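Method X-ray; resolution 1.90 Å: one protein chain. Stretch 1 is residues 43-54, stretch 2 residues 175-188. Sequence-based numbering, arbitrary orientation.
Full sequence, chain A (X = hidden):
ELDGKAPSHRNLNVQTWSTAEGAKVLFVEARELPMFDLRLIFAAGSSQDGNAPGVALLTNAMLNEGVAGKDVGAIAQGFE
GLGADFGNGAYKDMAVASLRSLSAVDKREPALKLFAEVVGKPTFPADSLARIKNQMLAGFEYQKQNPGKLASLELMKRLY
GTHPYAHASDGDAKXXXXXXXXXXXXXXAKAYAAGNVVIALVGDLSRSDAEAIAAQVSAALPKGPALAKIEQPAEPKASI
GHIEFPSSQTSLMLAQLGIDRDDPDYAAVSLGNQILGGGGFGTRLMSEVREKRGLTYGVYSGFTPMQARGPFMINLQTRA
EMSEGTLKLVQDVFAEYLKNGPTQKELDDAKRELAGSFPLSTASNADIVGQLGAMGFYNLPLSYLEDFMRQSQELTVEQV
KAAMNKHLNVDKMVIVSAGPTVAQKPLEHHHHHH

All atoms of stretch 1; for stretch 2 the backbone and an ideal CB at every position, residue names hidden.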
# COMPACT_ATOMS: atom_id res chain seq x y z
N ALA A 43 -8.91 10.47 20.34
CA ALA A 43 -9.86 11.37 19.70
C ALA A 43 -8.95 12.51 19.22
O ALA A 43 -9.01 13.64 19.73
CB ALA A 43 -10.87 11.89 20.71
N ALA A 44 -8.09 12.19 18.25
CA ALA A 44 -7.13 13.13 17.69
C ALA A 44 -7.11 13.15 16.16
O ALA A 44 -6.04 13.21 15.54
CB ALA A 44 -5.73 12.80 18.21
N GLY A 45 -8.29 13.09 15.55
CA GLY A 45 -8.37 13.13 14.10
C GLY A 45 -8.44 14.56 13.60
O GLY A 45 -8.35 15.49 14.39
N SER A 46 -8.62 14.73 12.29
CA SER A 46 -8.67 16.05 11.70
C SER A 46 -9.80 16.93 12.23
O SER A 46 -9.74 18.16 12.13
CB SER A 46 -8.76 15.93 10.17
OG SER A 46 -9.91 15.22 9.77
N SER A 47 -10.82 16.30 12.81
CA SER A 47 -11.94 17.06 13.35
C SER A 47 -11.48 17.93 14.52
O SER A 47 -12.20 18.83 14.96
CB SER A 47 -13.06 16.10 13.81
OG SER A 47 -12.65 15.27 14.90
N GLN A 48 -10.27 17.67 15.01
CA GLN A 48 -9.71 18.44 16.12
C GLN A 48 -8.71 19.49 15.61
O GLN A 48 -8.12 20.21 16.40
CB GLN A 48 -8.99 17.52 17.12
CG GLN A 48 -9.87 16.48 17.81
CD GLN A 48 -11.06 17.08 18.54
OE1 GLN A 48 -11.00 18.19 19.07
NE2 GLN A 48 -12.16 16.34 18.58
N ASP A 49 -8.54 19.56 14.29
CA ASP A 49 -7.61 20.50 13.68
C ASP A 49 -7.80 21.95 14.09
O ASP A 49 -6.82 22.67 14.30
CB ASP A 49 -7.70 20.43 12.14
CG ASP A 49 -6.91 19.28 11.56
OD1 ASP A 49 -6.10 18.65 12.29
OD2 ASP A 49 -7.08 19.00 10.35
N GLY A 50 -9.04 22.39 14.19
CA GLY A 50 -9.29 23.77 14.55
C GLY A 50 -8.85 24.68 13.41
O GLY A 50 -9.23 24.47 12.26
N ASN A 51 -8.03 25.67 13.73
CA ASN A 51 -7.55 26.63 12.73
C ASN A 51 -6.29 26.16 12.00
O ASN A 51 -5.69 26.94 11.25
CB ASN A 51 -7.24 27.96 13.40
CG ASN A 51 -5.99 27.90 14.25
OD1 ASN A 51 -5.90 27.11 15.20
ND2 ASN A 51 -5.01 28.72 13.91
N ALA A 52 -5.88 24.92 12.23
CA ALA A 52 -4.68 24.41 11.57
C ALA A 52 -4.92 23.09 10.84
O ALA A 52 -4.38 22.05 11.21
CB ALA A 52 -3.56 24.25 12.60
N PRO A 53 -5.74 23.11 9.78
CA PRO A 53 -6.04 21.91 9.00
C PRO A 53 -4.78 21.09 8.72
O PRO A 53 -3.77 21.63 8.26
CB PRO A 53 -6.65 22.47 7.72
CG PRO A 53 -7.38 23.68 8.22
CD PRO A 53 -6.38 24.30 9.18
N GLY A 54 -4.84 19.79 9.03
CA GLY A 54 -3.70 18.92 8.82
C GLY A 54 -2.75 18.72 10.00
O GLY A 54 -1.88 17.86 9.96
N UNK A 175 -2.09 25.50 4.33
CA UNK A 175 -2.15 25.25 5.76
C UNK A 175 -0.97 24.45 6.34
O UNK A 175 -0.70 24.54 7.54
CB UNK A 175 -3.45 24.51 6.07
N UNK A 176 -0.28 23.69 5.50
CA UNK A 176 0.83 22.86 5.97
C UNK A 176 2.15 23.58 6.25
O UNK A 176 2.77 23.38 7.30
CB UNK A 176 1.09 21.77 4.93
N UNK A 177 2.61 24.44 5.32
CA UNK A 177 3.88 25.15 5.55
C UNK A 177 4.02 25.84 6.90
O UNK A 177 5.02 25.67 7.59
CB UNK A 177 4.07 26.20 4.45
N UNK A 178 3.01 26.63 7.31
CA UNK A 178 3.02 27.35 8.58
C UNK A 178 3.10 26.53 9.88
O UNK A 178 3.60 27.03 10.89
CB UNK A 178 1.75 28.20 8.64
N UNK A 179 2.63 25.28 9.86
CA UNK A 179 2.65 24.45 11.07
C UNK A 179 4.04 24.34 11.70
O UNK A 179 4.99 23.87 11.06
CB UNK A 179 2.13 23.05 10.74
N UNK A 180 4.16 24.74 12.95
CA UNK A 180 5.43 24.71 13.65
C UNK A 180 5.53 23.58 14.68
O UNK A 180 4.54 22.92 15.01
CB UNK A 180 5.66 26.06 14.34
N UNK A 181 6.74 23.37 15.18
CA UNK A 181 6.98 22.34 16.18
C UNK A 181 6.18 22.66 17.44
O UNK A 181 5.68 21.76 18.12
CB UNK A 181 8.47 22.23 16.50
N UNK A 182 6.04 23.95 17.74
CA UNK A 182 5.29 24.39 18.91
C UNK A 182 3.84 23.94 18.82
O UNK A 182 3.24 23.55 19.83
CB UNK A 182 5.36 25.91 19.05
N UNK A 183 3.27 24.00 17.63
CA UNK A 183 1.89 23.59 17.42
C UNK A 183 1.73 22.08 17.54
O UNK A 183 0.74 21.59 18.09
CB UNK A 183 1.40 24.06 16.05
N UNK A 184 2.70 21.34 17.02
CA UNK A 184 2.64 19.89 17.09
C UNK A 184 2.73 19.46 18.55
O UNK A 184 2.03 18.55 18.98
CB UNK A 184 3.76 19.25 16.26
N UNK A 185 3.61 20.13 19.29
CA UNK A 185 3.83 19.83 20.70
C UNK A 185 2.57 20.11 21.51
O UNK A 185 2.19 19.32 22.37
CB UNK A 185 5.00 20.64 21.25
N UNK A 186 1.93 21.23 21.22
CA UNK A 186 0.71 21.62 21.92
C UNK A 186 -0.46 20.70 21.56
O UNK A 186 -1.26 20.34 22.42
CB UNK A 186 0.36 23.07 21.59
N UNK A 187 -0.57 20.34 20.28
CA UNK A 187 -1.65 19.45 19.86
C UNK A 187 -1.49 18.08 20.52
O UNK A 187 -2.46 17.49 20.99
CB UNK A 187 -1.67 19.31 18.34
N UNK A 188 -0.26 17.58 20.54
CA UNK A 188 0.04 16.28 21.15
C UNK A 188 -0.30 16.25 22.65
O UNK A 188 -0.88 15.28 23.13
CB UNK A 188 1.52 15.94 20.95

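At position 175 the CA-to-CB bond points toward stretch 1, and the ideal CB lies 3.6 Å from Pro53 O. A carbonyl acceptor so close calls for a short donor; serine, threonine or cysteine would suit. The deposited residue is Ser175. With chi1 in t, its OG donates a hydrogen bond to Pro53 O at 3.0 Å. The same OG sits 3.4 Å from Pro53 N, but that nitrogen, closed into the proline ring, has no hydrogen to share.

Position 176 starts sideways, with nothing of stretch 1 within 5.5 Å of its ideal CB, so only a side chain of some length can arrive. Gly54 leaves room there, and an apolar chain such as isoleucine, leucine or methionine would fit. Ile176 is found, its CD1 4.3 Å from Gly54 CA. The fit depends on the glycine: a CB on Gly54 would come within 2.9 Å of Ile176 CD1.

Positions 177 and 178 are out of reach of stretch 1. Their phi angles, -50° and -61°, are compatible with proline, among many others, and they form the middle of a type I turn from 176 to 179. Pro177 and Pro178 occupy them.

Position 179 points toward stretch 1, where the methyl of Ala52 offers an apolar surface at some distance; a medium-sized aliphatic chain would bridge the gap. Ile179 does so, bringing CD1 to 3.7 Å from Ala52 CB.

Position 180 faces no part of stretch 1 but precedes a helix, where serine, threonine, aspartate or asparagine commonly cap. Thr180 OG1 accepts a weak capping bond from the backbone N of 183 at 3.4 Å.

Positions 181, 182, 184, 185 and 186 lie along the helix with nothing of stretch 1 near their ideal CB atoms, so many helical residues would serve; Leu181, Ala182, Leu184, Lys185 and Ala186 are deposited.

Position 183 points toward Ala52 and Asn51 across a gap that a long polar chain could span. Gln183 places NE2 4.1 Å from Ala52 CB; a water donates to Asn51 OD1 at 2.7 Å and accepts a weak bond from Gln183 NE2 at 3.4 Å. Gln183 OE1 accepts from Thr180 N at 2.8 Å, reciprocating the cap.

Position 187 points toward the bend containing Ala44 and Gln48, with space for a large apolar group, aromatic or long aliphatic. Stretch 1 covers 79 Å² of Phe187, more than of any other residue of stretch 2. Gln48 O, 3.8 Å from Phe187 CE1, and Ala44 O, 4.0 Å from Phe187 CZ, lie at the ring edge, where the C-H groups are slightly positive.

Position 188 points away, leaving its choice free of stretch 1; it is His188.

Stretch 2 175-188: SIPPITLAQLKAFH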
# COMPACT_ATOMS: atom_id res chain seq x y z
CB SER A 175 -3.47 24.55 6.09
OG SER A 175 -3.69 24.49 7.49
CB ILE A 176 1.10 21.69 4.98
CG1 ILE A 176 -0.12 20.77 4.93
CG2 ILE A 176 2.32 20.89 5.41
CD1 ILE A 176 -0.50 20.17 6.26
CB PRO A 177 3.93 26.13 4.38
CG PRO A 177 3.24 25.38 3.29
CD PRO A 177 2.04 24.80 4.01
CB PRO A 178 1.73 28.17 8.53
CG PRO A 178 1.51 28.36 7.06
CD PRO A 178 1.81 26.99 6.53
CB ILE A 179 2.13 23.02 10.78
CG1 ILE A 179 0.70 23.08 10.23
CG2 ILE A 179 2.15 22.18 12.06
CD1 ILE A 179 -0.25 23.84 11.11
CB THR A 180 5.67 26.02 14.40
OG1 THR A 180 4.74 26.11 15.48
CG2 THR A 180 5.46 27.21 13.46
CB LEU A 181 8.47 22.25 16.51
CG LEU A 181 9.37 21.84 15.33
CD1 LEU A 181 10.83 21.84 15.77
CD2 LEU A 181 8.97 20.46 14.83
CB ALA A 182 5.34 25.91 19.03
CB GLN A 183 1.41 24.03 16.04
CG GLN A 183 1.23 25.54 15.91
CD GLN A 183 0.83 25.93 14.50
OE1 GLN A 183 1.66 25.93 13.59
NE2 GLN A 183 -0.44 26.25 14.31
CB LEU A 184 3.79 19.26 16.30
CG LEU A 184 3.82 19.49 14.79
CD1 LEU A 184 4.93 18.63 14.18
CD2 LEU A 184 2.47 19.12 14.17
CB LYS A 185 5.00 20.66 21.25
CG LYS A 185 6.36 20.16 20.82
CD LYS A 185 7.47 21.01 21.43
CE LYS A 185 8.84 20.49 21.03
NZ LYS A 185 9.94 21.29 21.63
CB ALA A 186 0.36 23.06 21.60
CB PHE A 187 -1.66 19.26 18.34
CG PHE A 187 -2.80 18.41 17.85
CD1 PHE A 187 -4.09 18.91 17.83
CD2 PHE A 187 -2.59 17.08 17.49
CE1 PHE A 187 -5.16 18.11 17.44
CE2 PHE A 187 -3.66 16.27 17.10
CZ PHE A 187 -4.94 16.78 17.08
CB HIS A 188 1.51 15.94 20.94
CG HIS A 188 1.90 14.59 21.45
ND1 HIS A 188 2.41 14.38 22.71
CD2 HIS A 188 1.82 13.36 20.88
CE1 HIS A 188 2.61 13.09 22.90
NE2 HIS A 188 2.26 12.45 21.80
O HOH W 1 -3.40 26.46 16.01
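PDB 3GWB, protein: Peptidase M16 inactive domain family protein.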